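Long-range contacts in TssK (Serratia sp. FS14, PDB 5Y0E), which probably serves as a structural component of the baseplate of the bacterial type VI secretion system: residues 318-323 against 330-335; 339-344 against 417-422; 343-348 against 437-442; 383-388 against 406-411. All blocks are in the same frame, centred on the assembly; numbering follows the deposited sequence.

Contact 1: 318-323 against 330-335; sequences IQLTLV and NVATVQ
The carbonyl oxygen of Val323 receives two hydrogens from the returning strand. Val331 N donates a hydrogen bond to Val323 O at 2.8 Å, tilted 26° from the carbonyl plane, and the CA-H of Asn330 adds a weaker contact to that oxygen. The reciprocal bond, from Val323 N to Val331 O, is 3.0 Å long, with the donor well above the carbonyl plane. Val323 and Val331 thus form an antiparallel hydrogen-bonded pair, and their beta-branched side chains, suited to extended backbone, rise on the same face.

This is the beta hairpin of strands 317-324 and 329-333, neighbours in an eight-stranded antiparallel sheet. Toward its open end the two strands part, and backbone groups turn to other strands: Leu320 bonds to Phe439, while Ala332 bonds to Phe424.

Near the paired end Leu322 has CG anti to its carbonyl carbon (chi1 -75°), and Leu322 CD2 lies 4.1 Å from Ala332 CB and equally close to Asn330 CB. Where the backbones separate, apolar side chains continue the contact. Leu320 CD2 meets the small methyl of Ala332, CB, at 4.2 Å. Leu320 CD2 also touches Val334 CG1, again at 4.2 Å, while Leu320 CG sits 3.9 Å from Thr333 O. Leu320 and Leu322 pack as well on Phe439 of the adjacent strand 436-443, in the same sheet.

Farthest along, Gln335 crosses Ile318 at about a right angle. Its chain, extended to CD, ends with Gln335 NE2 4.1 Å from Ile318 CG2, a van der Waals contact in which the flexible glutamine lays its end against the isoleucine branches.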
# COMPACT_ATOMS: atom_id res chain seq x y z
N ILE A 318 -23.91 -13.37 9.31
CA ILE A 318 -22.62 -13.28 8.67
C ILE A 318 -22.73 -13.82 7.28
O ILE A 318 -23.23 -14.88 7.10
CB ILE A 318 -21.60 -14.11 9.44
CG1 ILE A 318 -21.14 -13.36 10.66
CG2 ILE A 318 -20.38 -14.38 8.62
CD1 ILE A 318 -20.51 -14.24 11.69
N GLN A 319 -22.25 -13.10 6.29
CA GLN A 319 -22.35 -13.56 4.93
C GLN A 319 -21.21 -14.48 4.59
O GLN A 319 -20.12 -14.27 5.00
CB GLN A 319 -22.38 -12.38 3.99
CG GLN A 319 -22.60 -12.73 2.55
CD GLN A 319 -22.89 -11.52 1.73
OE1 GLN A 319 -22.88 -10.43 2.21
NE2 GLN A 319 -23.14 -11.72 0.47
N LEU A 320 -21.47 -15.50 3.81
CA LEU A 320 -20.42 -16.39 3.44
C LEU A 320 -20.14 -16.21 1.98
O LEU A 320 -21.04 -16.16 1.20
CB LEU A 320 -20.85 -17.82 3.69
CG LEU A 320 -20.49 -18.46 5.01
CD1 LEU A 320 -20.84 -17.59 6.19
CD2 LEU A 320 -21.21 -19.77 5.12
N THR A 321 -18.89 -16.12 1.61
CA THR A 321 -18.53 -15.94 0.23
C THR A 321 -18.59 -17.22 -0.55
O THR A 321 -17.99 -18.19 -0.19
CB THR A 321 -17.11 -15.41 0.12
OG1 THR A 321 -16.88 -14.46 1.15
CG2 THR A 321 -16.90 -14.76 -1.20
N LEU A 322 -19.31 -17.20 -1.65
CA LEU A 322 -19.40 -18.36 -2.48
C LEU A 322 -18.26 -18.27 -3.45
O LEU A 322 -18.26 -17.48 -4.36
CB LEU A 322 -20.70 -18.37 -3.24
CG LEU A 322 -21.94 -18.73 -2.45
CD1 LEU A 322 -23.12 -18.43 -3.33
CD2 LEU A 322 -21.93 -20.18 -2.06
N VAL A 323 -17.26 -19.09 -3.23
CA VAL A 323 -16.07 -19.11 -4.07
C VAL A 323 -16.26 -20.17 -5.14
O VAL A 323 -16.45 -21.35 -4.84
CB VAL A 323 -14.81 -19.38 -3.25
CG1 VAL A 323 -13.60 -19.32 -4.13
CG2 VAL A 323 -14.69 -18.35 -2.13
N ASN A 330 -19.67 -24.30 -6.23
CA ASN A 330 -19.16 -23.25 -5.37
C ASN A 330 -18.84 -23.85 -4.01
O ASN A 330 -19.36 -24.89 -3.62
CB ASN A 330 -20.14 -22.10 -5.19
CG ASN A 330 -20.33 -21.29 -6.44
OD1 ASN A 330 -19.64 -20.30 -6.67
ND2 ASN A 330 -21.27 -21.70 -7.27
N VAL A 331 -17.98 -23.15 -3.27
CA VAL A 331 -17.57 -23.60 -1.96
C VAL A 331 -17.66 -22.43 -1.01
O VAL A 331 -17.08 -21.37 -1.26
CB VAL A 331 -16.15 -24.18 -1.97
CG1 VAL A 331 -15.61 -24.27 -0.57
CG2 VAL A 331 -16.18 -25.54 -2.58
N ALA A 332 -18.40 -22.61 0.07
CA ALA A 332 -18.56 -21.59 1.10
C ALA A 332 -17.83 -22.10 2.33
O ALA A 332 -18.38 -22.89 3.10
CB ALA A 332 -20.03 -21.34 1.39
N THR A 333 -16.64 -21.62 2.59
CA THR A 333 -15.99 -22.07 3.78
C THR A 333 -16.66 -21.40 4.94
O THR A 333 -17.00 -20.26 4.87
CB THR A 333 -14.52 -21.68 3.78
OG1 THR A 333 -14.37 -20.33 4.23
CG2 THR A 333 -13.96 -21.80 2.39
N VAL A 334 -16.82 -22.09 6.04
CA VAL A 334 -17.39 -21.48 7.22
C VAL A 334 -16.23 -21.18 8.12
O VAL A 334 -15.28 -21.93 8.17
CB VAL A 334 -18.29 -22.43 7.94
CG1 VAL A 334 -19.23 -23.05 6.95
CG2 VAL A 334 -17.44 -23.51 8.57
N GLN A 335 -16.29 -20.10 8.88
CA GLN A 335 -15.14 -19.74 9.71
C GLN A 335 -15.09 -20.30 11.10
O GLN A 335 -14.34 -19.80 11.92
CB GLN A 335 -15.04 -18.23 9.83
CG GLN A 335 -16.08 -17.64 10.74
CD GLN A 335 -15.91 -16.16 10.95
OE1 GLN A 335 -15.00 -15.72 11.65
NE2 GLN A 335 -16.80 -15.36 10.34

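Contact 2: 339-344 against 417-422; sequences MMRDFG and QMEKSS
Met340 meets Met418 and Glu419 where the short helical turn 339-342 packs against the last turn of helix 414-419 and the loop that follows it. This is helix-end packing beside the antiparallel sheet, joining the turn that leads into strand 343-350 to the one that leads into strand 423-428.

Met339, which opens the turn, reaches over the aromatic ring at its end, with Met339 CE 3.9 Å above the centre of the Phe343 ring.

Met340 makes the largest share of the contact. Its CG stands anti to the carbonyl carbon (chi1 -58°), and Met340 CB rests 4.0 Å from Glu419 CA. Beyond CB the unbranched chain runs toward the Met418 side chain; the exact placing of the two methyl ends is doubtful, since they are modelled too close together. Val334 touches Met340, and Phe424 packs on both methionines, a setting that suits a flexible apolar chain.

Arg341, exposed, follows and uses its aliphatic part. Arg341 CB lies 3.7 Å from Glu419 OE2, and Arg341 CG is 4.0 Å from Glu419 OE2. A bend at chi3 (65°) turns NE off the extended line, and the end of the side chain leads away: Arg341 NE remains 5.2 Å from Glu419 OE2. The opposite charges may attract each other across this gap without forming a salt bridge. Asp342 OD1 instead lies 4.1 Å above the centre of the Arg341 guanidinium plane.

At Phe343 the chain becomes strand, and a weak backbone bond from Phe343 N to Met339 O closes the single turn. Facing that turn, Glu419 brings its carboxylate carbon, CD, to 4.0 Å from Met340 O.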
# COMPACT_ATOMS: atom_id res chain seq x y z
N MET A 339 -19.96 -22.65 14.19
CA MET A 339 -20.85 -22.06 13.22
C MET A 339 -21.98 -22.95 12.73
O MET A 339 -23.09 -22.50 12.50
CB MET A 339 -20.02 -21.67 12.02
CG MET A 339 -19.84 -20.19 11.85
SD MET A 339 -20.33 -19.77 10.19
CE MET A 339 -20.87 -18.11 10.51
N MET A 340 -21.70 -24.21 12.55
CA MET A 340 -22.70 -25.10 12.00
C MET A 340 -23.73 -25.61 12.97
O MET A 340 -24.58 -26.40 12.61
CB MET A 340 -22.03 -26.25 11.29
CG MET A 340 -21.11 -25.79 10.20
SD MET A 340 -21.85 -26.08 8.61
CE MET A 340 -20.43 -26.32 7.59
N ARG A 341 -23.67 -25.16 14.20
CA ARG A 341 -24.62 -25.59 15.19
C ARG A 341 -25.32 -24.39 15.79
O ARG A 341 -26.36 -24.53 16.41
CB ARG A 341 -23.92 -26.44 16.23
CG ARG A 341 -24.80 -27.00 17.34
CD ARG A 341 -24.00 -27.89 18.28
NE ARG A 341 -22.97 -27.15 19.01
CZ ARG A 341 -23.18 -26.45 20.12
NH1 ARG A 341 -24.40 -26.37 20.65
NH2 ARG A 341 -22.17 -25.82 20.70
N ASP A 342 -24.76 -23.21 15.60
CA ASP A 342 -25.35 -21.98 16.13
C ASP A 342 -26.03 -21.11 15.09
O ASP A 342 -26.71 -20.16 15.42
CB ASP A 342 -24.27 -21.14 16.78
CG ASP A 342 -23.63 -21.83 17.93
OD1 ASP A 342 -24.21 -22.81 18.40
OD2 ASP A 342 -22.56 -21.39 18.38
N PHE A 343 -25.87 -21.45 13.82
CA PHE A 343 -26.42 -20.62 12.78
C PHE A 343 -27.36 -21.29 11.83
O PHE A 343 -27.26 -22.46 11.57
CB PHE A 343 -25.28 -20.08 11.93
CG PHE A 343 -24.46 -19.04 12.61
CD1 PHE A 343 -23.47 -19.40 13.48
CD2 PHE A 343 -24.69 -17.72 12.39
CE1 PHE A 343 -22.72 -18.45 14.11
CE2 PHE A 343 -23.96 -16.77 13.02
CZ PHE A 343 -22.96 -17.14 13.88
N GLY A 344 -28.29 -20.51 11.31
CA GLY A 344 -29.18 -20.97 10.27
C GLY A 344 -28.50 -20.67 8.95
O GLY A 344 -27.52 -19.97 8.87
N GLN A 417 -22.68 -34.76 9.00
CA GLN A 417 -21.44 -34.73 8.27
C GLN A 417 -21.02 -33.28 8.11
O GLN A 417 -19.87 -32.95 8.35
CB GLN A 417 -21.57 -35.42 6.94
CG GLN A 417 -20.26 -36.00 6.44
CD GLN A 417 -20.43 -37.15 5.47
OE1 GLN A 417 -21.53 -37.66 5.27
NE2 GLN A 417 -19.33 -37.58 4.88
N MET A 418 -21.95 -32.43 7.71
CA MET A 418 -21.66 -31.02 7.59
C MET A 418 -21.11 -30.46 8.89
O MET A 418 -20.05 -29.86 8.87
CB MET A 418 -22.90 -30.24 7.18
CG MET A 418 -23.23 -30.28 5.70
SD MET A 418 -22.22 -29.19 4.72
CE MET A 418 -21.52 -28.15 5.97
N GLU A 419 -21.84 -30.66 9.99
CA GLU A 419 -21.47 -30.16 11.32
C GLU A 419 -20.01 -30.33 11.66
O GLU A 419 -19.40 -29.47 12.25
CB GLU A 419 -22.34 -30.80 12.39
CG GLU A 419 -23.80 -30.42 12.30
CD GLU A 419 -24.43 -30.23 13.67
OE1 GLU A 419 -25.62 -30.56 13.83
OE2 GLU A 419 -23.73 -29.75 14.58
N LYS A 420 -19.47 -31.48 11.29
CA LYS A 420 -18.06 -31.76 11.45
C LYS A 420 -17.24 -31.36 10.23
O LYS A 420 -16.04 -31.61 10.20
CB LYS A 420 -17.86 -33.26 11.73
CG LYS A 420 -18.43 -33.72 13.07
CD LYS A 420 -17.41 -34.50 13.88
CE LYS A 420 -17.39 -35.98 13.51
NZ LYS A 420 -16.06 -36.64 13.63
N SER A 421 -17.85 -30.75 9.23
CA SER A 421 -17.09 -30.25 8.10
C SER A 421 -16.80 -28.77 8.27
O SER A 421 -17.27 -28.11 9.20
CB SER A 421 -17.83 -30.48 6.78
OG SER A 421 -16.93 -30.34 5.70
N SER A 422 -15.99 -28.24 7.36
CA SER A 422 -15.54 -26.86 7.46
C SER A 422 -15.91 -26.03 6.24
O SER A 422 -15.38 -24.92 6.09
CB SER A 422 -14.03 -26.82 7.68
OG SER A 422 -13.36 -27.41 6.58

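Contact 3: 343-348 against 437-442; sequences FGFVLA and MEFWAI
Gly344 with Ile442, Val346 with Trp440 and Ala348 with Glu438 are the hydrogen-bonded pairs joining two adjacent strands inside the antiparallel sheet, between strands 317-324 and 404-408. Each pair exchanges two N-H...O bonds; that from Trp440 N to Val346 O is 2.9 Å and nearly straight. CA-H...O contacts fill the intervals, Phe345 CA to Trp440 O at 3.3 Å being one of six. The strand axes run at 157°, a modest twist.

Apolar contacts dominate the face of Phe345, Leu347, Phe439 and Ala441. The small Ala441 leaves space for the ring of its partner: Phe345 CE1 lies 3.5 Å from Ala441 CB. Phe345 CD1 reaches diagonally to Phe439 CE2 at 3.8 Å. Phe439, with CG anti to its backbone N (chi1 -166°), receives Leu347 at its edge, where Leu347 CD2 is a tight 3.4 Å from Phe439 CD1. Both Phe345 and Phe439 also meet the ring of Phe424. On the opposite face Val346 CG2 touches Ile442 CD1 at 4.1 Å, and Ala348 CB meets Glu438 CB.

Polar side-chain bonding lies on that second face, within strand 437-442. Trp440 NE1 donates to Glu438 OE1 at 3.1 Å, the N-H...O angle being 177°. The acceptor sits in the indole plane and is met on the anti side of the carboxylate. His400 NE2 bonds to the other oxygen, Glu438 OE2.

Two ring nitrogens thus grip a buried carboxylate, one at each oxygen, and fix its rotation; such pairing would probably favour the ionised glutamate, while the N-H and C=O groups of the three hydrogen-bonded pairs satisfy one another in largely apolar surroundings.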
# COMPACT_ATOMS: atom_id res chain seq x y z
N PHE A 343 -25.87 -21.45 13.82
CA PHE A 343 -26.42 -20.62 12.78
C PHE A 343 -27.36 -21.29 11.83
O PHE A 343 -27.26 -22.46 11.57
CB PHE A 343 -25.28 -20.08 11.93
CG PHE A 343 -24.46 -19.04 12.61
CD1 PHE A 343 -23.47 -19.40 13.48
CD2 PHE A 343 -24.69 -17.72 12.39
CE1 PHE A 343 -22.72 -18.45 14.11
CE2 PHE A 343 -23.96 -16.77 13.02
CZ PHE A 343 -22.96 -17.14 13.88
N GLY A 344 -28.29 -20.51 11.31
CA GLY A 344 -29.18 -20.97 10.27
C GLY A 344 -28.50 -20.67 8.95
O GLY A 344 -27.52 -19.97 8.87
N PHE A 345 -29.05 -21.17 7.87
CA PHE A 345 -28.38 -20.93 6.60
C PHE A 345 -29.40 -20.69 5.51
O PHE A 345 -30.37 -21.44 5.39
CB PHE A 345 -27.46 -22.11 6.27
CG PHE A 345 -26.30 -22.22 7.19
CD1 PHE A 345 -25.13 -21.53 6.92
CD2 PHE A 345 -26.37 -22.98 8.34
CE1 PHE A 345 -24.05 -21.62 7.78
CE2 PHE A 345 -25.29 -23.06 9.19
CZ PHE A 345 -24.13 -22.38 8.91
N VAL A 346 -29.19 -19.63 4.73
CA VAL A 346 -30.15 -19.19 3.72
C VAL A 346 -29.42 -18.87 2.43
O VAL A 346 -28.33 -18.30 2.43
CB VAL A 346 -30.96 -17.96 4.18
CG1 VAL A 346 -32.01 -17.64 3.18
CG2 VAL A 346 -31.61 -18.19 5.50
N LEU A 347 -30.10 -19.13 1.33
CA LEU A 347 -29.59 -18.83 0.02
C LEU A 347 -30.49 -17.79 -0.62
O LEU A 347 -31.63 -18.04 -0.82
CB LEU A 347 -29.67 -20.08 -0.81
CG LEU A 347 -28.41 -20.86 -0.98
CD1 LEU A 347 -28.73 -21.93 -1.98
CD2 LEU A 347 -27.34 -19.95 -1.51
N ALA A 348 -29.96 -16.63 -0.94
CA ALA A 348 -30.74 -15.60 -1.58
C ALA A 348 -30.47 -15.83 -3.03
O ALA A 348 -29.35 -15.80 -3.42
CB ALA A 348 -30.25 -14.25 -1.15
N MET A 437 -26.44 -15.17 -6.46
CA MET A 437 -26.73 -15.82 -5.20
C MET A 437 -26.00 -15.13 -4.07
O MET A 437 -24.98 -14.47 -4.27
CB MET A 437 -26.38 -17.29 -5.21
CG MET A 437 -27.29 -18.10 -6.08
SD MET A 437 -26.95 -19.85 -6.05
CE MET A 437 -25.18 -19.84 -6.01
N GLU A 438 -26.57 -15.25 -2.89
CA GLU A 438 -25.95 -14.85 -1.66
C GLU A 438 -26.16 -15.98 -0.67
O GLU A 438 -27.21 -16.63 -0.67
CB GLU A 438 -26.53 -13.54 -1.12
CG GLU A 438 -26.36 -12.39 -2.05
CD GLU A 438 -26.83 -11.07 -1.47
OE1 GLU A 438 -27.35 -11.07 -0.35
OE2 GLU A 438 -26.67 -10.04 -2.13
N PHE A 439 -25.16 -16.22 0.16
CA PHE A 439 -25.20 -17.29 1.14
C PHE A 439 -24.99 -16.67 2.50
O PHE A 439 -23.96 -16.04 2.75
CB PHE A 439 -24.14 -18.34 0.84
CG PHE A 439 -24.32 -19.60 1.58
CD1 PHE A 439 -25.27 -20.49 1.19
CD2 PHE A 439 -23.55 -19.89 2.68
CE1 PHE A 439 -25.45 -21.66 1.88
CE2 PHE A 439 -23.73 -21.06 3.37
CZ PHE A 439 -24.68 -21.94 2.97
N TRP A 440 -25.97 -16.82 3.36
CA TRP A 440 -25.92 -16.19 4.67
C TRP A 440 -26.06 -17.23 5.77
O TRP A 440 -26.73 -18.24 5.62
CB TRP A 440 -27.03 -15.17 4.81
CG TRP A 440 -26.83 -13.93 4.03
CD1 TRP A 440 -27.21 -13.70 2.75
CD2 TRP A 440 -26.22 -12.73 4.50
NE1 TRP A 440 -26.87 -12.43 2.39
CE2 TRP A 440 -26.27 -11.82 3.45
CE3 TRP A 440 -25.64 -12.35 5.70
CZ2 TRP A 440 -25.76 -10.55 3.56
CZ3 TRP A 440 -25.14 -11.09 5.81
CH2 TRP A 440 -25.20 -10.20 4.75
N ALA A 441 -25.42 -16.93 6.90
CA ALA A 441 -25.58 -17.70 8.12
C ALA A 441 -26.18 -16.78 9.17
O ALA A 441 -25.73 -15.64 9.32
CB ALA A 441 -24.24 -18.25 8.59
N ILE A 442 -27.20 -17.26 9.87
CA ILE A 442 -28.00 -16.43 10.77
C ILE A 442 -27.99 -17.05 12.16
O ILE A 442 -28.47 -18.17 12.35
CB ILE A 442 -29.43 -16.27 10.27
CG1 ILE A 442 -29.40 -15.76 8.83
CG2 ILE A 442 -30.17 -15.30 11.13
CD1 ILE A 442 -30.74 -15.38 8.29

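Contact 4: 383-388 against 406-411; sequences PGIGLR and FELEKG
Arg388 and Glu409 reach each other by a salt bridge, Arg388 NH1 to Glu409 OE2, 2.8 Å long. The two side chains cross at about a right angle, yet their flat ends are only 17° from parallel. Glu409 OE2 lies over one face of the guanidinium, 3.2 Å from Arg388 CZ, so the attraction is electrostatic and comes from above the plane. Arg388 gets there with CG anti to its backbone N (chi1 165°) and a bend at chi3 (-46°) that swings NE off the extended line.

Glu409 starts differently, with CG anti to the carbonyl carbon and an extended chain beyond. Glu409 CG crosses close over the backbone, 3.3 Å from Gly386 C, and the absence of a side chain at Gly386 suits this passage: a CB there would run into the carboxylate.

The apolar members occupy another side. Leu387 and Leu408 face each other in a non-hydrogen-bonded antiparallel pair and lie side by side, pointing the same way, Leu387 CD2 3.8 Å from Leu408 CG. Leu387 CB also rests 4.1 Å from Phe406 CB. Ile385 sets its CG2 branch anti to the backbone N, Ile385 CG2 lying 4.0 Å from Leu408 CB. Ile385, Leu387 and Leu408 also touch Ile368; the Phe406 ring meets Phe362.

Beside them Arg388 and Glu407 exchange backbone hydrogen bonds, and Glu409 N donates to Gly386 O, joining strand 387-389, outermost in its sheet within the chain, to strand 404-408. The chemistry is therefore divided: Ile385 and Leu408 are buried, with Leu387 packed beside them, while Arg388 and Glu409 form an ion pair on the more exposed side, where solvent probably weakens it.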
# COMPACT_ATOMS: atom_id res chain seq x y z
N PRO A 383 -30.07 -37.33 -2.82
CA PRO A 383 -30.39 -35.98 -2.39
C PRO A 383 -29.27 -35.37 -1.59
O PRO A 383 -28.33 -36.02 -1.18
CB PRO A 383 -31.61 -36.19 -1.52
CG PRO A 383 -31.43 -37.54 -0.95
CD PRO A 383 -30.55 -38.33 -1.87
N GLY A 384 -29.41 -34.07 -1.39
CA GLY A 384 -28.48 -33.31 -0.59
C GLY A 384 -29.28 -32.64 0.51
O GLY A 384 -30.40 -33.00 0.80
N ILE A 385 -28.69 -31.65 1.15
CA ILE A 385 -29.44 -30.95 2.18
C ILE A 385 -30.64 -30.25 1.54
O ILE A 385 -30.53 -29.68 0.45
CB ILE A 385 -28.54 -29.97 2.94
CG1 ILE A 385 -27.56 -30.74 3.82
CG2 ILE A 385 -29.37 -29.07 3.82
CD1 ILE A 385 -26.19 -30.77 3.29
N GLY A 386 -31.80 -30.34 2.19
CA GLY A 386 -33.00 -29.79 1.62
C GLY A 386 -33.04 -28.28 1.71
O GLY A 386 -32.50 -27.66 2.62
N LEU A 387 -33.72 -27.69 0.74
CA LEU A 387 -33.92 -26.26 0.65
C LEU A 387 -35.41 -25.97 0.77
O LEU A 387 -36.21 -26.49 -0.00
CB LEU A 387 -33.37 -25.71 -0.66
CG LEU A 387 -31.90 -26.06 -0.81
CD1 LEU A 387 -31.40 -25.96 -2.24
CD2 LEU A 387 -31.13 -25.16 0.11
N ARG A 388 -35.77 -25.15 1.74
CA ARG A 388 -37.15 -24.80 2.00
C ARG A 388 -37.33 -23.33 1.63
O ARG A 388 -36.58 -22.47 2.09
CB ARG A 388 -37.49 -25.04 3.47
CG ARG A 388 -38.76 -24.40 3.96
CD ARG A 388 -38.97 -24.72 5.44
NE ARG A 388 -38.74 -26.14 5.72
CZ ARG A 388 -39.66 -27.09 5.58
NH1 ARG A 388 -39.37 -28.35 5.85
NH2 ARG A 388 -40.88 -26.76 5.17
N PHE A 406 -34.22 -19.35 0.28
CA PHE A 406 -34.36 -20.75 0.63
C PHE A 406 -33.61 -21.00 1.91
O PHE A 406 -32.41 -20.72 2.00
CB PHE A 406 -33.82 -21.64 -0.49
CG PHE A 406 -34.52 -21.46 -1.78
CD1 PHE A 406 -35.67 -22.17 -2.05
CD2 PHE A 406 -34.05 -20.58 -2.72
CE1 PHE A 406 -36.32 -22.02 -3.23
CE2 PHE A 406 -34.71 -20.42 -3.91
CZ PHE A 406 -35.85 -21.14 -4.17
N GLU A 407 -34.30 -21.50 2.92
CA GLU A 407 -33.62 -21.99 4.10
C GLU A 407 -33.16 -23.41 3.85
O GLU A 407 -33.84 -24.19 3.17
CB GLU A 407 -34.55 -21.91 5.31
CG GLU A 407 -33.89 -22.24 6.63
CD GLU A 407 -34.61 -21.58 7.80
OE1 GLU A 407 -35.79 -21.21 7.63
OE2 GLU A 407 -33.99 -21.42 8.87
N LEU A 408 -31.99 -23.75 4.38
CA LEU A 408 -31.52 -25.12 4.36
C LEU A 408 -32.21 -25.92 5.44
O LEU A 408 -32.40 -25.44 6.56
CB LEU A 408 -30.01 -25.17 4.56
CG LEU A 408 -29.16 -24.90 3.32
CD1 LEU A 408 -29.23 -23.45 2.91
CD2 LEU A 408 -27.73 -25.29 3.57
N GLU A 409 -32.70 -27.10 5.07
CA GLU A 409 -33.42 -27.93 6.01
C GLU A 409 -32.43 -28.62 6.87
O GLU A 409 -31.55 -29.29 6.39
CB GLU A 409 -34.28 -28.95 5.29
CG GLU A 409 -35.20 -28.36 4.24
CD GLU A 409 -36.40 -29.22 3.95
OE1 GLU A 409 -36.24 -30.45 3.83
OE2 GLU A 409 -37.51 -28.68 3.85
N LYS A 410 -32.59 -28.43 8.16
CA LYS A 410 -31.72 -29.07 9.11
C LYS A 410 -32.38 -30.36 9.51
O LYS A 410 -33.59 -30.48 9.49
CB LYS A 410 -31.51 -28.17 10.31
CG LYS A 410 -31.23 -26.73 9.93
CD LYS A 410 -30.58 -25.97 11.06
CE LYS A 410 -29.37 -26.71 11.59
NZ LYS A 410 -28.29 -25.79 12.02
N GLY A 411 -31.58 -31.33 9.89
CA GLY A 411 -32.11 -32.61 10.26
C GLY A 411 -31.55 -33.65 9.32
O GLY A 411 -30.90 -33.34 8.34

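Following the chain, contact 1 closes first, across a short connection, making the hairpin 317-324/329-333 before the others open. Contacts 2 and 3 then start from the same place, sharing Phe343 and Gly344. Contact 4 opens and closes next, lying within both of their loops, and brings 387-389 to 404-408. Contact 2 returns with the end of helix 414-419, and contact 3 comes last, when 436-443 inserts between 317-324 and 343-350. That late strand links contact 1 to contact 3 through backbone bonds at Ile318 and Leu320, while Leu347 and Phe345 connect contact 3 to contact 4. Contact 2 borders the sheet, touching Val334, Ile385 and Ala441.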